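Local coordinates for protein vacuolar aminopeptidase 1 (Saccharomyces cerevisiae, PDB 5JGF) that removes amino acids from the N-termini of peptides and proteins as a dizinc vacuolar aminopeptidase, and is the major cargo of the cytoplasm-to-vacuole targeting pathway, at residues 21-24 against 25-29; 208-211 against 212-216; 30-33 against 34-37. All coordinates share one frame; numbering follows the deposited sequence.

Contact 1. Residues 21-24 against 25-29; sequences KNPT and TYHVV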
loop_
_atom_site.group_PDB
_atom_site.type_symbol
_atom_site.label_atom_id
_atom_site.label_comp_id
_atom_site.label_asym_id
_atom_site.label_seq_id
_atom_site.Cartn_x
_atom_site.Cartn_y
_atom_site.Cartn_z
ATOM N N LYS D 21 -51.385 10.470 -7.305
ATOM C CA LYS D 21 -52.082 10.635 -8.578
ATOM C C LYS D 21 -51.338 11.432 -9.641
ATOM O O LYS D 21 -51.764 11.466 -10.791
ATOM C CB LYS D 21 -53.455 11.267 -8.333
ATOM C CG LYS D 21 -54.404 10.372 -7.552
ATOM C CD LYS D 21 -55.699 11.095 -7.208
ATOM C CE LYS D 21 -56.666 10.178 -6.471
ATOM N NZ LYS D 21 -57.903 10.900 -6.058
ATOM N N ASN D 22 -50.227 12.060 -9.269
ATOM C CA ASN D 22 -49.452 12.868 -10.211
ATOM C C ASN D 22 -47.964 12.550 -10.051
ATOM O O ASN D 22 -47.188 13.363 -9.557
ATOM C CB ASN D 22 -49.724 14.344 -9.928
ATOM C CG ASN D 22 -51.203 14.672 -9.990
ATOM O OD1 ASN D 22 -51.764 14.837 -11.071
ATOM N ND2 ASN D 22 -51.850 14.732 -8.828
ATOM N N PRO D 23 -47.552 11.359 -10.501
ATOM C CA PRO D 23 -46.175 10.861 -10.423
ATOM C C PRO D 23 -45.068 11.603 -11.161
ATOM O O PRO D 23 -43.937 11.649 -10.679
ATOM C CB PRO D 23 -46.313 9.418 -10.896
ATOM C CG PRO D 23 -47.397 9.527 -11.929
ATOM C CD PRO D 23 -48.409 10.405 -11.231
ATOM N N THR D 24 -45.374 12.170 -12.326
ATOM C CA THR D 24 -44.351 12.882 -13.089
ATOM C C THR D 24 -44.534 14.395 -13.034
ATOM O O THR D 24 -45.593 14.893 -12.648
ATOM C CB THR D 24 -44.356 12.456 -14.569
ATOM O OG1 THR D 24 -45.484 13.042 -15.233
ATOM C CG2 THR D 24 -44.440 10.935 -14.684
ATOM N N THR D 25 -43.494 15.123 -13.422
ATOM C CA THR D 25 -43.553 16.579 -13.419
ATOM C C THR D 25 -44.732 17.049 -14.277
ATOM O O THR D 25 -45.439 17.994 -13.916
ATOM C CB THR D 25 -42.241 17.177 -13.956
ATOM O OG1 THR D 25 -41.139 16.643 -13.207
ATOM C CG2 THR D 25 -42.244 18.696 -13.809
ATOM N N TYR D 26 -44.951 16.379 -15.404
ATOM C CA TYR D 26 -46.065 16.727 -16.287
ATOM C C TYR D 26 -47.402 16.654 -15.558
ATOM O O TYR D 26 -48.236 17.551 -15.698
ATOM C CB TYR D 26 -46.110 15.791 -17.495
ATOM C CG TYR D 26 -44.946 15.950 -18.441
ATOM C CD1 TYR D 26 -44.794 17.109 -19.203
ATOM C CD2 TYR D 26 -43.996 14.940 -18.579
ATOM C CE1 TYR D 26 -43.722 17.258 -20.083
ATOM C CE2 TYR D 26 -42.920 15.078 -19.453
ATOM C CZ TYR D 26 -42.789 16.235 -20.200
ATOM O OH TYR D 26 -41.722 16.377 -21.059
ATOM N N HIS D 27 -47.614 15.584 -14.789
ATOM C CA HIS D 27 -48.869 15.421 -14.049
ATOM C C HIS D 27 -49.016 16.499 -12.988
ATOM O O HIS D 27 -50.101 17.045 -12.795
ATOM C CB HIS D 27 -48.950 14.052 -13.354
ATOM C CG HIS D 27 -49.056 12.893 -14.294
ATOM N ND1 HIS D 27 -47.954 12.216 -14.770
ATOM C CD2 HIS D 27 -50.135 12.294 -14.854
ATOM C CE1 HIS D 27 -48.348 11.251 -15.582
ATOM N NE2 HIS D 27 -49.667 11.277 -15.651
ATOM N N VAL D 28 -47.922 16.793 -12.291
ATOM C CA VAL D 28 -47.930 17.804 -11.236
ATOM C C VAL D 28 -48.348 19.176 -11.759
ATOM O O VAL D 28 -49.182 19.853 -11.156
ATOM C CB VAL D 28 -46.542 17.910 -10.563
ATOM C CG1 VAL D 28 -46.505 19.099 -9.608
ATOM C CG2 VAL D 28 -46.245 16.621 -9.799
ATOM N N VAL D 29 -47.755 19.585 -12.873
ATOM C CA VAL D 29 -48.094 20.864 -13.481
ATOM C C VAL D 29 -49.552 20.852 -13.938
ATOM O O VAL D 29 -50.276 21.824 -13.725
ATOM C CB VAL D 29 -47.167 21.167 -14.677
ATOM C CG1 VAL D 29 -47.691 22.367 -15.455
ATOM C CG2 VAL D 29 -45.751 21.442 -14.177
#
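T24 meets the ring of H27, three residues on, through a short hydrogen bond: T24 OG1 lies 2.6 Å from H27 ND1, close to the imidazole plane, and either atom could supply the proton. The hydroxyl reaches the ring because it sits between its own backbone N and carbonyl carbon (chi1 75°), turned in over the first turn of the helix. The methyl T24 CG2 lies 3.7 Å from H27 ND1. One face of the imidazole is taken by P23, whose CD stands 4.2 Å from the ring centroid in a CH-pi contact, 20° off the normal. Proline suits the place: its ring CH groups lie against the imidazole face, and the ring restrains the backbone in the turn. At the root of the histidine, H27 CB presses on N22, with N22 CB only 3.5 Å away. The amide of N22 turns its nitrogen back to the carbonyl of F18, consistent with a cap on the end of helix 7-21. V28 CG2 packs 3.4 Å from the carbonyl oxygen N22 O, and V28 N donates to T24 O at 3.0 Å, an i to i+4 helical bond. Further out, R264 binds P23 O, D237 takes the hydroxyl of Y26, and L152 and D154 of strand 149-154 lie against H27. V383 of a second subunit packs on Y26. The whole is a tight corner of three residues, N22 to T24, joining helix 7-21 to helix 25-38 in the M18 aminopeptidase fold, with T24 at the N-cap position.

Contact 2. Residues 208-211 against 212-216; sequences SPLF and GKHCI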
loop_
_atom_site.group_PDB
_atom_site.type_symbol
_atom_site.label_atom_id
_atom_site.label_comp_id
_atom_site.label_asym_id
_atom_site.label_seq_id
_atom_site.Cartn_x
_atom_site.Cartn_y
_atom_site.Cartn_z
ATOM N N SER D 208 -45.546 3.757 -37.073
ATOM C CA SER D 208 -45.155 4.684 -36.021
ATOM C C SER D 208 -43.671 5.014 -36.074
ATOM O O SER D 208 -42.838 4.133 -36.269
ATOM C CB SER D 208 -45.480 4.100 -34.642
ATOM O OG SER D 208 -44.940 4.913 -33.610
ATOM N N PRO D 209 -43.323 6.297 -35.918
ATOM C CA PRO D 209 -41.915 6.694 -35.943
ATOM C C PRO D 209 -41.178 6.032 -34.779
ATOM O O PRO D 209 -39.948 5.998 -34.745
ATOM C CB PRO D 209 -41.984 8.211 -35.788
ATOM C CG PRO D 209 -43.272 8.557 -36.473
ATOM C CD PRO D 209 -44.203 7.479 -35.958
ATOM N N LEU D 210 -41.942 5.504 -33.828
ATOM C CA LEU D 210 -41.358 4.852 -32.661
ATOM C C LEU D 210 -41.206 3.344 -32.790
ATOM O O LEU D 210 -40.616 2.705 -31.917
ATOM C CB LEU D 210 -42.179 5.169 -31.409
ATOM C CG LEU D 210 -42.145 6.631 -30.953
ATOM C CD1 LEU D 210 -42.934 6.786 -29.668
ATOM C CD2 LEU D 210 -40.703 7.070 -30.750
ATOM N N PHE D 211 -41.735 2.758 -33.859
ATOM C CA PHE D 211 -41.598 1.316 -34.009
ATOM C C PHE D 211 -40.120 0.955 -34.052
ATOM O O PHE D 211 -39.346 1.556 -34.794
ATOM C CB PHE D 211 -42.288 0.813 -35.277
ATOM C CG PHE D 211 -42.119 -0.663 -35.497
ATOM C CD1 PHE D 211 -41.107 -1.147 -36.320
ATOM C CD2 PHE D 211 -42.929 -1.573 -34.829
ATOM C CE1 PHE D 211 -40.903 -2.516 -36.471
ATOM C CE2 PHE D 211 -42.732 -2.947 -34.971
ATOM C CZ PHE D 211 -41.717 -3.418 -35.793
ATOM N N GLY D 212 -39.729 -0.025 -33.247
ATOM C CA GLY D 212 -38.340 -0.433 -33.216
ATOM C C GLY D 212 -37.547 0.284 -32.139
ATOM O O GLY D 212 -36.536 -0.237 -31.667
ATOM N N LYS D 213 -37.999 1.473 -31.744
ATOM C CA LYS D 213 -37.307 2.245 -30.713
ATOM C C LYS D 213 -37.706 1.789 -29.312
ATOM O O LYS D 213 -36.977 2.000 -28.343
ATOM C CB LYS D 213 -37.602 3.738 -30.875
ATOM C CG LYS D 213 -36.992 4.365 -32.121
ATOM C CD LYS D 213 -37.138 5.879 -32.093
ATOM C CE LYS D 213 -36.379 6.542 -33.236
ATOM N NZ LYS D 213 -36.855 6.088 -34.571
ATOM N N HIS D 214 -38.878 1.171 -29.219
ATOM C CA HIS D 214 -39.405 0.659 -27.961
ATOM C C HIS D 214 -40.118 -0.637 -28.323
ATOM O O HIS D 214 -40.718 -0.724 -29.390
ATOM C CB HIS D 214 -40.406 1.648 -27.363
ATOM C CG HIS D 214 -39.852 3.026 -27.178
ATOM N ND1 HIS D 214 -38.928 3.332 -26.202
ATOM C CD2 HIS D 214 -40.067 4.171 -27.866
ATOM C CE1 HIS D 214 -38.598 4.608 -26.297
ATOM N NE2 HIS D 214 -39.276 5.140 -27.298
ATOM N N CYS D 215 -40.056 -1.640 -27.451
ATOM C CA CYS D 215 -40.705 -2.911 -27.755
ATOM C C CYS D 215 -42.182 -2.679 -28.037
ATOM O O CYS D 215 -42.815 -1.805 -27.441
ATOM C CB CYS D 215 -40.538 -3.902 -26.602
ATOM S SG CYS D 215 -41.381 -3.429 -25.100
ATOM N N ILE D 216 -42.721 -3.470 -28.956
ATOM C CA ILE D 216 -44.118 -3.349 -29.348
ATOM C C ILE D 216 -45.089 -3.472 -28.177
ATOM O O ILE D 216 -46.144 -2.835 -28.180
ATOM C CB ILE D 216 -44.476 -4.392 -30.437
ATOM C CG1 ILE D 216 -45.847 -4.063 -31.031
ATOM C CG2 ILE D 216 -44.483 -5.798 -29.845
ATOM C CD1 ILE D 216 -45.898 -2.715 -31.711
HETATM O O HOH W 1 -38.482 8.346 -34.480
#
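K213 arches back over the turn that precedes it and sets its ammonium on a main-chain oxygen: K213 NZ donates to P209 O at 3.1 Å, nearly in line with the carbonyl (C=O...N angle 176°). A bend at the last torsion (chi4 60°) brings the amine down after a chain extended from CA to CE. A water joins the same two atoms, 2.8 Å from each of P209 O and K213 NZ, so solvent reaches this side, although Y402 and R394 of a second subunit pack on K213 and P209. With alanine in place of the lysine, P209 O would probably lose its ammonium partner and L210 CD2 the aliphatic chain beside it. The tight side belongs to L210, whose CD2 touches K213 CD at 4.0 Å and the edge of the H214 ring at H214 CD2; L219 of helix 216-226 packs on both L210 and H214, and S103 bonds H214 ND1. By contrast, F211 meets I216 loosely, CD2 to CD1 at 4.5 Å. G212 is the natural residue at phi 93°, where a side chain would collide with F211 O. K213 N bonds L210 O at 2.9 Å. The segment begins with a type I beta turn, S208 to F211, then passes G212 and K213 to C215 at the N-cap position of helix 216-226.

Contact 3. Residues 30-33 against 34-37; sequences SFFA and ELLD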
loop_
_atom_site.group_PDB
_atom_site.type_symbol
_atom_site.label_atom_id
_atom_site.label_comp_id
_atom_site.label_asym_id
_atom_site.label_seq_id
_atom_site.Cartn_x
_atom_site.Cartn_y
_atom_site.Cartn_z
ATOM N N SER D 30 -49.981 19.745 -14.540
ATOM C CA SER D 30 -51.350 19.598 -15.025
ATOM C C SER D 30 -52.302 19.691 -13.856
ATOM O O SER D 30 -53.366 20.282 -13.972
ATOM C CB SER D 30 -51.515 18.247 -15.722
ATOM O OG SER D 30 -52.783 18.137 -16.329
ATOM N N PHE D 31 -51.925 19.084 -12.734
ATOM C CA PHE D 31 -52.739 19.112 -11.518
ATOM C C PHE D 31 -52.963 20.541 -11.032
ATOM O O PHE D 31 -54.086 20.929 -10.702
ATOM C CB PHE D 31 -52.041 18.322 -10.401
ATOM C CG PHE D 31 -52.674 18.493 -9.043
ATOM C CD1 PHE D 31 -53.744 17.694 -8.646
ATOM C CD2 PHE D 31 -52.198 19.460 -8.160
ATOM C CE1 PHE D 31 -54.328 17.858 -7.383
ATOM C CE2 PHE D 31 -52.777 19.631 -6.899
ATOM C CZ PHE D 31 -53.843 18.827 -6.511
ATOM N N PHE D 32 -51.886 21.315 -10.961
ATOM C CA PHE D 32 -51.985 22.695 -10.502
ATOM C C PHE D 32 -52.730 23.586 -11.488
ATOM O O PHE D 32 -53.427 24.521 -11.079
ATOM C CB PHE D 32 -50.593 23.273 -10.225
ATOM C CG PHE D 32 -49.934 22.701 -8.998
ATOM C CD1 PHE D 32 -50.617 22.644 -7.789
ATOM C CD2 PHE D 32 -48.628 22.222 -9.052
ATOM C CE1 PHE D 32 -50.012 22.114 -6.644
ATOM C CE2 PHE D 32 -48.012 21.692 -7.915
ATOM C CZ PHE D 32 -48.707 21.636 -6.710
ATOM N N ALA D 33 -52.576 23.309 -12.779
ATOM C CA ALA D 33 -53.268 24.085 -13.801
ATOM C C ALA D 33 -54.763 23.883 -13.637
ATOM O O ALA D 33 -55.549 24.827 -13.734
ATOM C CB ALA D 33 -52.834 23.632 -15.192
ATOM N N GLU D 34 -55.149 22.638 -13.388
ATOM C CA GLU D 34 -56.550 22.290 -13.208
ATOM C C GLU D 34 -57.117 22.955 -11.963
ATOM O O GLU D 34 -58.253 23.439 -11.968
ATOM C CB GLU D 34 -56.682 20.778 -13.101
ATOM C CG GLU D 34 -58.106 20.274 -13.132
ATOM C CD GLU D 34 -58.158 18.753 -13.229
ATOM O OE1 GLU D 34 -59.143 18.129 -12.791
ATOM O OE2 GLU D 34 -57.195 18.159 -13.745
ATOM N N LEU D 35 -56.316 22.979 -10.901
ATOM C CA LEU D 35 -56.716 23.596 -9.640
ATOM C C LEU D 35 -56.879 25.101 -9.827
ATOM O O LEU D 35 -57.819 25.709 -9.305
ATOM C CB LEU D 35 -55.655 23.325 -8.569
ATOM C CG LEU D 35 -55.934 23.887 -7.173
ATOM C CD1 LEU D 35 -57.174 23.210 -6.600
ATOM C CD2 LEU D 35 -54.726 23.653 -6.267
ATOM N N LEU D 36 -55.949 25.698 -10.566
ATOM C CA LEU D 36 -55.995 27.131 -10.835
ATOM C C LEU D 36 -57.218 27.477 -11.684
ATOM O O LEU D 36 -57.871 28.497 -11.449
ATOM C CB LEU D 36 -54.711 27.575 -11.544
ATOM C CG LEU D 36 -53.465 27.559 -10.652
ATOM C CD1 LEU D 36 -52.211 27.566 -11.514
ATOM C CD2 LEU D 36 -53.490 28.758 -9.713
ATOM N N ASP D 37 -57.523 26.633 -12.670
ATOM C CA ASP D 37 -58.690 26.860 -13.523
ATOM C C ASP D 37 -59.933 26.902 -12.642
ATOM O O ASP D 37 -60.760 27.806 -12.748
ATOM C CB ASP D 37 -58.875 25.731 -14.543
ATOM C CG ASP D 37 -57.841 25.749 -15.648
ATOM O OD1 ASP D 37 -57.247 26.815 -15.911
ATOM O OD2 ASP D 37 -57.640 24.687 -16.272
HETATM O O HOH W 2 -54.460 16.911 -14.440
#
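E34 opens the second half of this helical stretch one turn after S30, and a water links their side chains: it is 2.8 Å from S30 OG and donates to E34 OE2 at 3.1 Å. With CG anti to the backbone N (chi1 -171°) and the chain extended beyond, the glutamate reaches out from the helix surface to share that water, a polar pairing suited to the exposed flank. L35 follows on a greasier side. Its CD2 approaches the edge of the F32 ring, 4.5 Å from F32 CD1, a light contact between branched and aromatic carbons, and I272 of helix 261-278 packs on L35. Next comes L36, buried, whose CG stands anti to its own carbonyl carbon (chi1 -71°), close to F32 O at 3.1 Å. That oxygen also accepts from L36 N at 2.8 Å, so carbonyl and leucine are closely fitted. M271 of helix 261-278 touches both F32 and L36, while Y62 of strand 58-65 meets A33 and L36; the small methyl of A33 suits so close a strand. D37 closes the series: its N bonds A33 O at 2.9 Å, and its OD1 is held by the hydroxyl of Y62. Four successive i to i+4 backbone bonds make this an amphipathic alpha-helix, packed against strands 58-65 and 69-76 of the mixed sheet of the M18 fold and against helix 261-278.

In the fold
Contacts 1 and 3 share helix 25-38: the first sets its start, the second continues through its later turns, and they touch where the amide of N22 packs on F31. Contact 1 is central, its T25 side chain about 12 Å from a bound zinc ion; contact 3 lies further out, its centre about 14 Å from the chain centre, with one buried and one exposed flank. Contact 2 stands apart, its centre about 30 Å from that of the chain, ahead of helix 216-226. The chemistry follows: a ring gripped by a hydroxyl at a corner, leucines and aromatics on a helix face, a lysine on a main-chain carbonyl. Contacts 1 and 2 meet a second subunit; contact 3 does not.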